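PDB 4UHQ: large component of pyocin AP41 from Pseudomonas aeruginosa, which probably kills competing bacteria by cleaving their DNA through its C-terminal HNH nuclease domain, the part present here with a bound nickel ion. Local coordinates for residues A[47-59]-A[71-83]. Sequence-based numbering, arbitrary orientation. Where two conformers were deposited one is given.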
ATOM      1  N   ASP A  47     -11.742  -4.158  -4.156  1.00 26.20           N
ATOM      2  CA  ASP A  47     -11.304  -4.905  -5.322  1.00 25.61           C
ATOM      3  C   ASP A  47      -9.870  -4.570  -5.652  1.00 25.17           C
ATOM      4  O   ASP A  47      -9.025  -5.457  -5.888  1.00 25.19           O
ATOM      5  CB  ASP A  47     -12.251  -4.572  -6.500  1.00 27.77           C
ATOM      6  CG  ASP A  47     -12.022  -5.427  -7.731  1.00 34.26           C
ATOM      7  OD1 ASP A  47     -11.519  -6.573  -7.621  1.00 36.83           O
ATOM      8  OD2 ASP A  47     -12.415  -4.948  -8.833  1.00 35.00           O
ATOM      9  N   PHE A  48      -9.559  -3.291  -5.682  1.00 23.65           N
ATOM     10  CA  PHE A  48      -8.173  -2.913  -5.969  1.00 21.29           C
ATOM     11  C   PHE A  48      -7.199  -3.474  -4.920  1.00 23.09           C
ATOM     12  O   PHE A  48      -6.133  -3.995  -5.275  1.00 20.96           O
ATOM     13  CB  PHE A  48      -8.038  -1.377  -6.056  1.00 23.60           C
ATOM     14  CG  PHE A  48      -6.625  -0.931  -6.278  1.00 21.01           C
ATOM     15  CD1 PHE A  48      -5.793  -0.697  -5.210  1.00 24.21           C
ATOM     16  CD2 PHE A  48      -6.129  -0.772  -7.556  1.00 22.68           C
ATOM     17  CE1 PHE A  48      -4.466  -0.322  -5.417  1.00 22.62           C
ATOM     18  CE2 PHE A  48      -4.809  -0.368  -7.776  1.00 23.75           C
ATOM     19  CZ  PHE A  48      -3.973  -0.152  -6.720  1.00 22.48           C
ATOM     20  N   ARG A  49      -7.535  -3.325  -3.641  1.00 20.15           N
ATOM     21  CA  ARG A  49      -6.644  -3.765  -2.570  1.00 18.99           C
ATOM     22  C   ARG A  49      -6.344  -5.265  -2.701  1.00 20.93           C
ATOM     23  O   ARG A  49      -5.186  -5.701  -2.563  1.00 19.22           O
ATOM     24  CB  ARG A  49      -7.277  -3.470  -1.208  1.00 21.92           C
ATOM     25  CG  ARG A  49      -6.451  -3.890   0.012  1.00 23.26           C
ATOM     26  CD  ARG A  49      -7.221  -3.558   1.285  1.00 25.73           C
ATOM     27  NE  ARG A  49      -8.350  -4.476   1.449  1.00 27.42           N
ATOM     28  CZ  ARG A  49      -9.612  -4.112   1.667  1.00 34.01           C
ATOM     29  NH1 ARG A  49      -9.943  -2.826   1.757  1.00 38.48           N
ATOM     30  NH2 ARG A  49     -10.557  -5.045   1.802  1.00 41.71           N
ATOM     31  N   GLU A  50      -7.375  -6.056  -2.956  1.00 19.85           N
ATOM     32  CA  GLU A  50      -7.210  -7.494  -3.122  1.00 20.31           C
ATOM     33  C   GLU A  50      -6.316  -7.791  -4.317  1.00 22.48           C
ATOM     34  O   GLU A  50      -5.397  -8.606  -4.205  1.00 21.16           O
ATOM     35  CB  GLU A  50      -8.580  -8.168  -3.265  1.00 22.66           C
ATOM     36  CG  GLU A  50      -9.336  -8.143  -1.999  1.00 24.24           C
ATOM     37  CD  GLU A  50     -10.777  -8.587  -2.171  1.00 32.07           C
ATOM     38  OE1 GLU A  50     -11.217  -8.786  -3.333  1.00 35.02           O
ATOM     39  OE2 GLU A  50     -11.479  -8.720  -1.148  1.00 34.25           O
ATOM     40  N   GLN A  51      -6.518  -7.120  -5.449  1.00 21.93           N
ATOM     41  CA  GLN A  51      -5.711  -7.431  -6.620  0.50 21.83           C
ATOM     42  C   GLN A  51      -4.297  -6.913  -6.422  1.00 20.70           C
ATOM     43  O   GLN A  51      -3.334  -7.496  -6.939  1.00 22.16           O
ATOM     44  CB  GLN A  51      -6.353  -6.872  -7.906  0.50 23.40           C
ATOM     45  CG  GLN A  51      -7.711  -7.495  -8.213  0.50 24.83           C
ATOM     46  CD  GLN A  51      -8.237  -7.157  -9.604  0.50 29.31           C
ATOM     47  OE1 GLN A  51      -7.479  -7.098 -10.571  0.50 36.13           O
ATOM     48  NE2 GLN A  51      -9.543  -6.948  -9.704  0.50 36.27           N
ATOM     49  N   PHE A  52      -4.155  -5.829  -5.647  1.00 17.93           N
ATOM     50  CA  PHE A  52      -2.834  -5.317  -5.337  1.00 18.59           C
ATOM     51  C   PHE A  52      -2.031  -6.391  -4.590  1.00 19.02           C
ATOM     52  O   PHE A  52      -0.877  -6.689  -4.925  1.00 19.09           O
ATOM     53  CB  PHE A  52      -2.939  -4.033  -4.474  1.00 19.16           C
ATOM     54  CG  PHE A  52      -1.613  -3.525  -4.032  1.00 17.45           C
ATOM     55  CD1 PHE A  52      -1.051  -3.974  -2.845  1.00 18.60           C
ATOM     56  CD2 PHE A  52      -0.952  -2.578  -4.767  1.00 19.49           C
ATOM     57  CE1 PHE A  52       0.216  -3.529  -2.451  1.00 18.12           C
ATOM     58  CE2 PHE A  52       0.290  -2.073  -4.354  1.00 21.55           C
ATOM     59  CZ  PHE A  52       0.890  -2.577  -3.206  1.00 18.73           C
ATOM     60  N   TRP A  53      -2.606  -6.947  -3.533  1.00 16.56           N
ATOM     61  CA  TRP A  53      -1.801  -7.885  -2.753  1.00 16.16           C
ATOM     62  C   TRP A  53      -1.614  -9.177  -3.534  1.00 18.57           C
ATOM     63  O   TRP A  53      -0.580  -9.840  -3.391  1.00 19.31           O
ATOM     64  CB  TRP A  53      -2.406  -8.147  -1.392  1.00 18.26           C
ATOM     65  CG  TRP A  53      -2.255  -6.911  -0.520  1.00 18.18           C
ATOM     66  CD1 TRP A  53      -3.258  -6.107  -0.088  1.00 18.66           C
ATOM     67  CD2 TRP A  53      -1.020  -6.342  -0.051  1.00 18.15           C
ATOM     68  NE1 TRP A  53      -2.725  -5.071   0.662  1.00 19.03           N
ATOM     69  CE2 TRP A  53      -1.365  -5.171   0.676  1.00 19.05           C
ATOM     70  CE3 TRP A  53       0.339  -6.673  -0.213  1.00 17.82           C
ATOM     71  CZ2 TRP A  53      -0.419  -4.361   1.297  1.00 18.84           C
ATOM     72  CZ3 TRP A  53       1.282  -5.862   0.434  1.00 19.22           C
ATOM     73  CH2 TRP A  53       0.895  -4.708   1.159  1.00 18.79           C
ATOM     74  N   MET A  54      -2.583  -9.561  -4.384  1.00 20.46           N
ATOM     75  CA  MET A  54      -2.329 -10.734  -5.264  1.00 21.50           C
ATOM     76  C   MET A  54      -1.169 -10.458  -6.228  1.00 21.17           C
ATOM     77  O   MET A  54      -0.367 -11.368  -6.498  1.00 22.49           O
ATOM     78  CB  MET A  54      -3.585 -11.083  -6.036  1.00 25.25           C
ATOM     79  CG  MET A  54      -4.721 -11.369  -5.109  1.00 36.62           C
ATOM     80  SD  MET A  54      -5.551 -12.806  -5.729  1.00 54.30           S
ATOM     81  CE  MET A  54      -4.077 -13.855  -6.036  1.00 35.94           C
ATOM     82  N   ALA A  55      -1.053  -9.230  -6.736  1.00 21.08           N
ATOM     83  CA  ALA A  55       0.090  -8.892  -7.590  1.00 22.57           C
ATOM     84  C   ALA A  55       1.399  -9.021  -6.825  1.00 21.43           C
ATOM     85  O   ALA A  55       2.384  -9.549  -7.359  1.00 24.11           O
ATOM     86  CB  ALA A  55      -0.052  -7.465  -8.149  1.00 23.00           C
ATOM     87  N   VAL A  56       1.413  -8.558  -5.582  1.00 19.92           N
ATOM     88  CA  VAL A  56       2.594  -8.755  -4.727  1.00 17.32           C
ATOM     89  C   VAL A  56       2.932 -10.232  -4.642  1.00 21.37           C
ATOM     90  O   VAL A  56       4.094 -10.644  -4.719  1.00 23.25           O
ATOM     91  CB  VAL A  56       2.348  -8.153  -3.341  1.00 17.80           C
ATOM     92  CG1 VAL A  56       3.426  -8.547  -2.311  1.00 20.51           C
ATOM     93  CG2 VAL A  56       2.270  -6.608  -3.467  1.00 20.27           C
ATOM     94  N   SER A  57       1.920 -11.052  -4.430  1.00 19.98           N
ATOM     95  CA  SER A  57       2.147 -12.499  -4.251  1.00 21.68           C
ATOM     96  C   SER A  57       2.778 -13.169  -5.464  1.00 24.01           C
ATOM     97  O   SER A  57       3.415 -14.234  -5.318  1.00 28.16           O
ATOM     98  CB  SER A  57       0.805 -13.175  -3.882  1.00 24.08           C
ATOM     99  OG  SER A  57       0.031 -13.509  -5.055  1.00 26.28           O
ATOM    100  N   LYS A  58       2.601 -12.576  -6.647  1.00 23.56           N
ATOM    101  CA  LYS A  58       3.117 -13.159  -7.867  1.00 27.26           C
ATOM    102  C   LYS A  58       4.490 -12.621  -8.226  1.00 26.70           C
ATOM    103  O   LYS A  58       5.055 -13.044  -9.240  1.00 28.53           O
ATOM    104  CB  LYS A  58       2.133 -12.908  -9.012  1.00 31.17           C
ATOM    105  CG  LYS A  58       0.830 -13.667  -8.859  1.00 38.96           C
ATOM    106  CD  LYS A  58      -0.245 -13.139  -9.804  1.00 39.63           C
ATOM    107  CE  LYS A  58      -1.555 -13.897  -9.624  1.00 47.60           C
ATOM    108  NZ  LYS A  58      -2.614 -13.362 -10.538  1.00 52.19           N
ATOM    109  N   ASP A  59       5.032 -11.727  -7.399  1.00 23.61           N
ATOM    110  CA  ASP A  59       6.338 -11.147  -7.710  1.00 23.05           C
ATOM    111  C   ASP A  59       7.441 -11.608  -6.762  1.00 23.74           C
ATOM    112  O   ASP A  59       7.403 -11.291  -5.588  1.00 22.33           O
ATOM    113  CB  ASP A  59       6.283  -9.622  -7.636  1.00 25.57           C
ATOM    114  CG  ASP A  59       7.591  -8.999  -8.051  1.00 28.77           C
ATOM    115  OD1 ASP A  59       7.957  -9.182  -9.208  1.00 32.86           O
ATOM    116  OD2 ASP A  59       8.276  -8.367  -7.224  1.00 31.75           O
ATOM    117  N   ARG A  71       3.336 -14.402   3.196  1.00 15.97           N
ATOM    118  CA  ARG A  71       3.240 -14.844   1.792  1.00 16.85           C
ATOM    119  C   ARG A  71       1.916 -15.569   1.514  1.00 17.41           C
ATOM    120  O   ARG A  71       1.283 -15.377   0.431  1.00 18.24           O
ATOM    121  CB  ARG A  71       4.406 -15.778   1.478  1.00 18.42           C
ATOM    122  CG  ARG A  71       5.760 -15.039   1.647  1.00 19.46           C
ATOM    123  CD  ARG A  71       6.900 -16.005   1.369  1.00 19.06           C
ATOM    124  NE  ARG A  71       8.121 -15.358   1.817  1.00 19.66           N
ATOM    125  CZ  ARG A  71       9.299 -15.498   1.247  1.00 19.06           C
ATOM    126  NH1 ARG A  71       9.484 -16.327   0.217  1.00 22.57           N
ATOM    127  NH2 ARG A  71      10.314 -14.793   1.742  1.00 21.01           N
ATOM    128  N   TYR A  72       1.498 -16.384   2.491  1.00 17.67           N
ATOM    129  CA  TYR A  72       0.183 -17.008   2.359  1.00 17.06           C
ATOM    130  C   TYR A  72      -0.911 -15.932   2.261  1.00 18.30           C
ATOM    131  O   TYR A  72      -1.752 -15.972   1.348  1.00 17.91           O
ATOM    132  CB  TYR A  72      -0.112 -17.945   3.529  1.00 18.07           C
ATOM    133  CG  TYR A  72      -1.520 -18.436   3.429  1.00 18.34           C
ATOM    134  CD1 TYR A  72      -1.816 -19.425   2.540  1.00 21.15           C
ATOM    135  CD2 TYR A  72      -2.541 -17.846   4.191  1.00 22.53           C
ATOM    136  CE1 TYR A  72      -3.125 -19.882   2.393  1.00 25.92           C
ATOM    137  CE2 TYR A  72      -3.854 -18.338   4.051  1.00 23.34           C
ATOM    138  CZ  TYR A  72      -4.102 -19.302   3.155  1.00 24.81           C
ATOM    139  OH  TYR A  72      -5.380 -19.836   2.978  1.00 34.20           O
ATOM    140  N   PHE A  73      -0.906 -14.993   3.201  1.00 16.59           N
ATOM    141  CA  PHE A  73      -2.002 -14.010   3.151  1.00 16.41           C
ATOM    142  C   PHE A  73      -2.042 -13.220   1.847  1.00 16.28           C
ATOM    143  O   PHE A  73      -3.151 -13.063   1.306  1.00 16.41           O
ATOM    144  CB  PHE A  73      -1.926 -13.093   4.391  1.00 17.91           C
ATOM    145  CG  PHE A  73      -2.313 -13.813   5.651  1.00 17.44           C
ATOM    146  CD1 PHE A  73      -3.619 -14.302   5.836  1.00 24.10           C
ATOM    147  CD2 PHE A  73      -1.394 -14.022   6.653  1.00 20.64           C
ATOM    148  CE1 PHE A  73      -3.979 -15.001   7.001  1.00 26.81           C
ATOM    149  CE2 PHE A  73      -1.765 -14.750   7.776  1.00 20.06           C
ATOM    150  CZ  PHE A  73      -3.015 -15.223   7.950  1.00 22.31           C
ATOM    151  N   VAL A  74      -0.908 -12.755   1.316  1.00 15.82           N
ATOM    152  CA  VAL A  74      -1.001 -11.961   0.084  1.00 17.40           C
ATOM    153  C   VAL A  74      -1.444 -12.829  -1.077  1.00 19.03           C
ATOM    154  O   VAL A  74      -2.101 -12.305  -1.989  1.00 18.59           O
ATOM    155  CB  VAL A  74       0.307 -11.175  -0.272  1.00 18.33           C
ATOM    156  CG1 VAL A  74       0.568 -10.111   0.860  1.00 18.03           C
ATOM    157  CG2 VAL A  74       1.514 -12.098  -0.415  1.00 18.49           C
ATOM    158  N   SER A  75      -1.148 -14.134  -1.033  1.00 18.61           N
ATOM    159  CA  SER A  75      -1.646 -15.005  -2.119  1.00 18.71           C
ATOM    160  C   SER A  75      -3.163 -15.097  -2.134  1.00 21.47           C
ATOM    161  O   SER A  75      -3.763 -15.528  -3.134  1.00 24.16           O
ATOM    162  CB  SER A  75      -1.023 -16.393  -1.969  1.00 20.80           C
ATOM    163  OG  SER A  75      -1.625 -17.209  -0.952  1.00 22.85           O
ATOM    164  N   GLN A  76      -3.786 -14.736  -1.013  1.00 18.95           N
ATOM    165  CA  GLN A  76      -5.245 -14.720  -0.916  1.00 19.19           C
ATOM    166  C   GLN A  76      -5.836 -13.342  -1.139  1.00 19.04           C
ATOM    167  O   GLN A  76      -7.049 -13.160  -0.977  1.00 24.20           O
ATOM    168  CB  GLN A  76      -5.667 -15.245   0.454  1.00 20.33           C
ATOM    169  CG  GLN A  76      -5.101 -16.633   0.792  1.00 21.18           C
ATOM    170  CD  GLN A  76      -5.480 -17.653  -0.226  1.00 26.19           C
ATOM    171  OE1 GLN A  76      -6.657 -17.971  -0.374  1.00 29.72           O
ATOM    172  NE2 GLN A  76      -4.506 -18.175  -0.954  1.00 29.03           N
ATOM    173  N   GLY A  77      -4.996 -12.392  -1.528  1.00 19.00           N
ATOM    174  CA  GLY A  77      -5.462 -11.020  -1.735  1.00 19.10           C
ATOM    175  C   GLY A  77      -5.658 -10.262  -0.432  1.00 21.28           C
ATOM    176  O   GLY A  77      -6.348  -9.235  -0.392  1.00 22.82           O
ATOM    177  N   LEU A  78      -5.068 -10.776   0.641  1.00 20.10           N
ATOM    178  CA  LEU A  78      -5.146 -10.107   1.939  1.00 18.77           C
ATOM    179  C   LEU A  78      -3.861  -9.406   2.312  1.00 19.00           C
ATOM    180  O   LEU A  78      -2.781  -9.825   1.933  1.00 18.90           O
ATOM    181  CB  LEU A  78      -5.477 -11.127   3.032  1.00 20.42           C
ATOM    182  CG  LEU A  78      -6.767 -11.872   2.760  1.00 23.64           C
ATOM    183  CD1 LEU A  78      -6.904 -13.013   3.783  1.00 28.71           C
ATOM    184  CD2 LEU A  78      -7.936 -10.941   2.877  1.00 29.51           C
ATOM    185  N   ALA A  79      -3.965  -8.287   3.021  1.00 19.25           N
ATOM    186  CA  ALA A  79      -2.774  -7.576   3.404  1.00 17.38           C
ATOM    187  C   ALA A  79      -1.922  -8.335   4.403  1.00 17.30           C
ATOM    188  O   ALA A  79      -2.437  -9.031   5.272  1.00 18.98           O
ATOM    189  CB  ALA A  79      -3.149  -6.203   3.989  1.00 18.97           C
ATOM    190  N   PRO A  80      -0.595  -8.153   4.319  1.00 16.26           N
ATOM    191  CA  PRO A  80       0.272  -8.841   5.278  1.00 15.96           C
ATOM    192  C   PRO A  80       0.227  -8.101   6.619  1.00 17.16           C
ATOM    193  O   PRO A  80      -0.085  -6.893   6.663  1.00 18.54           O
ATOM    194  CB  PRO A  80       1.668  -8.736   4.661  1.00 18.49           C
ATOM    195  CG  PRO A  80       1.612  -7.522   3.735  1.00 18.49           C
ATOM    196  CD  PRO A  80       0.157  -7.378   3.322  1.00 17.37           C
ATOM    197  N   TYR A  81       0.471  -8.811   7.689  1.00 17.35           N
ATOM    198  CA  TYR A  81       0.520  -8.221   9.033  1.00 18.25           C
ATOM    199  C   TYR A  81       1.820  -7.517   9.273  1.00 18.71           C
ATOM    200  O   TYR A  81       2.903  -7.998   8.932  1.00 20.49           O
ATOM    201  CB  TYR A  81       0.377  -9.332  10.094  1.00 19.19           C
ATOM    202  CG  TYR A  81      -0.969  -9.978  10.125  1.00 18.22           C
ATOM    203  CD1 TYR A  81      -1.230 -11.089   9.327  1.00 18.57           C
ATOM    204  CD2 TYR A  81      -1.985  -9.497  10.937  1.00 20.57           C
ATOM    205  CE1 TYR A  81      -2.452 -11.720   9.356  1.00 20.30           C
ATOM    206  CE2 TYR A  81      -3.225 -10.117  10.978  1.00 19.94           C
ATOM    207  CZ  TYR A  81      -3.457 -11.211  10.161  1.00 23.00           C
ATOM    208  OH  TYR A  81      -4.686 -11.826  10.193  1.00 26.25           O
ATOM    209  N   ALA A  82       1.724  -6.357   9.915  1.00 18.81           N
ATOM    210  CA  ALA A  82       2.903  -5.644  10.414  1.00 19.11           C
ATOM    211  C   ALA A  82       3.298  -6.157  11.800  1.00 22.35           C
ATOM    212  O   ALA A  82       2.485  -6.811  12.452  1.00 23.32           O
ATOM    213  CB  ALA A  82       2.596  -4.112  10.466  1.00 21.77           C
ATOM    214  N   VAL A  83       4.517  -5.840  12.278  1.00 22.82           N
ATOM    215  CA  VAL A  83       4.883  -6.263  13.625  1.00 23.65           C
ATOM    216  C   VAL A  83       3.995  -5.581  14.657  1.00 26.99           C
ATOM    217  O   VAL A  83       3.425  -4.509  14.412  1.00 24.76           O
ATOM    218  CB  VAL A  83       6.372  -5.970  13.958  1.00 29.16           C
ATOM    219  CG1 VAL A  83       7.282  -6.867  13.063  1.00 28.13           C
ATOM    220  CG2 VAL A  83       6.682  -4.507  13.815  1.00 28.34           C
TER
HETATM  221  O   HOH W   1      -7.673  -7.375   1.144  1.00 25.89           O
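E50 meets the carbonyl oxygen of G77 directly, through its CA-H (E50 CA to G77 O 3.4 Å), and R49 NE reaches the same oxygen through a water that lies in the guanidinium plane. The carboxylate of E50 turns instead to R46 in a salt bridge. W53 dominates the interface. With CG anti to its own carbonyl carbon (chi1 -71°), its indole lies against the chain leaving helix 68-75: P80 CD sits 3.3 Å from the centroid of the six-membered ring and A79 CA 3.7 Å from that of the five-membered ring, two CH-pi contacts on one face, while F52 CD1 covers the other. V74 CG1 approaches W53 CE3 obliquely at 3.6 Å. M54 bends so that its CG packs on G77 CA (3.5 Å) and its CE reaches S75 O. One turn later, S57 CB rests 3.5 Å from S75 CA and also touches V74 CG2; its hydroxyl is turned back to M54 O. G77, with positive phi, is the C' residue of the Schellman motif ending helix 68-75, which brings its backbone close against helix 45-57. The axes of 47-57 and 71-75 approach to 8.0 Å at a crossing angle of -130°; helix 60-63 flanks them, touching V56 and V74, while helix 31-37 packs on F48 and F52, and P80 pairs with F94 just before strand 95-98.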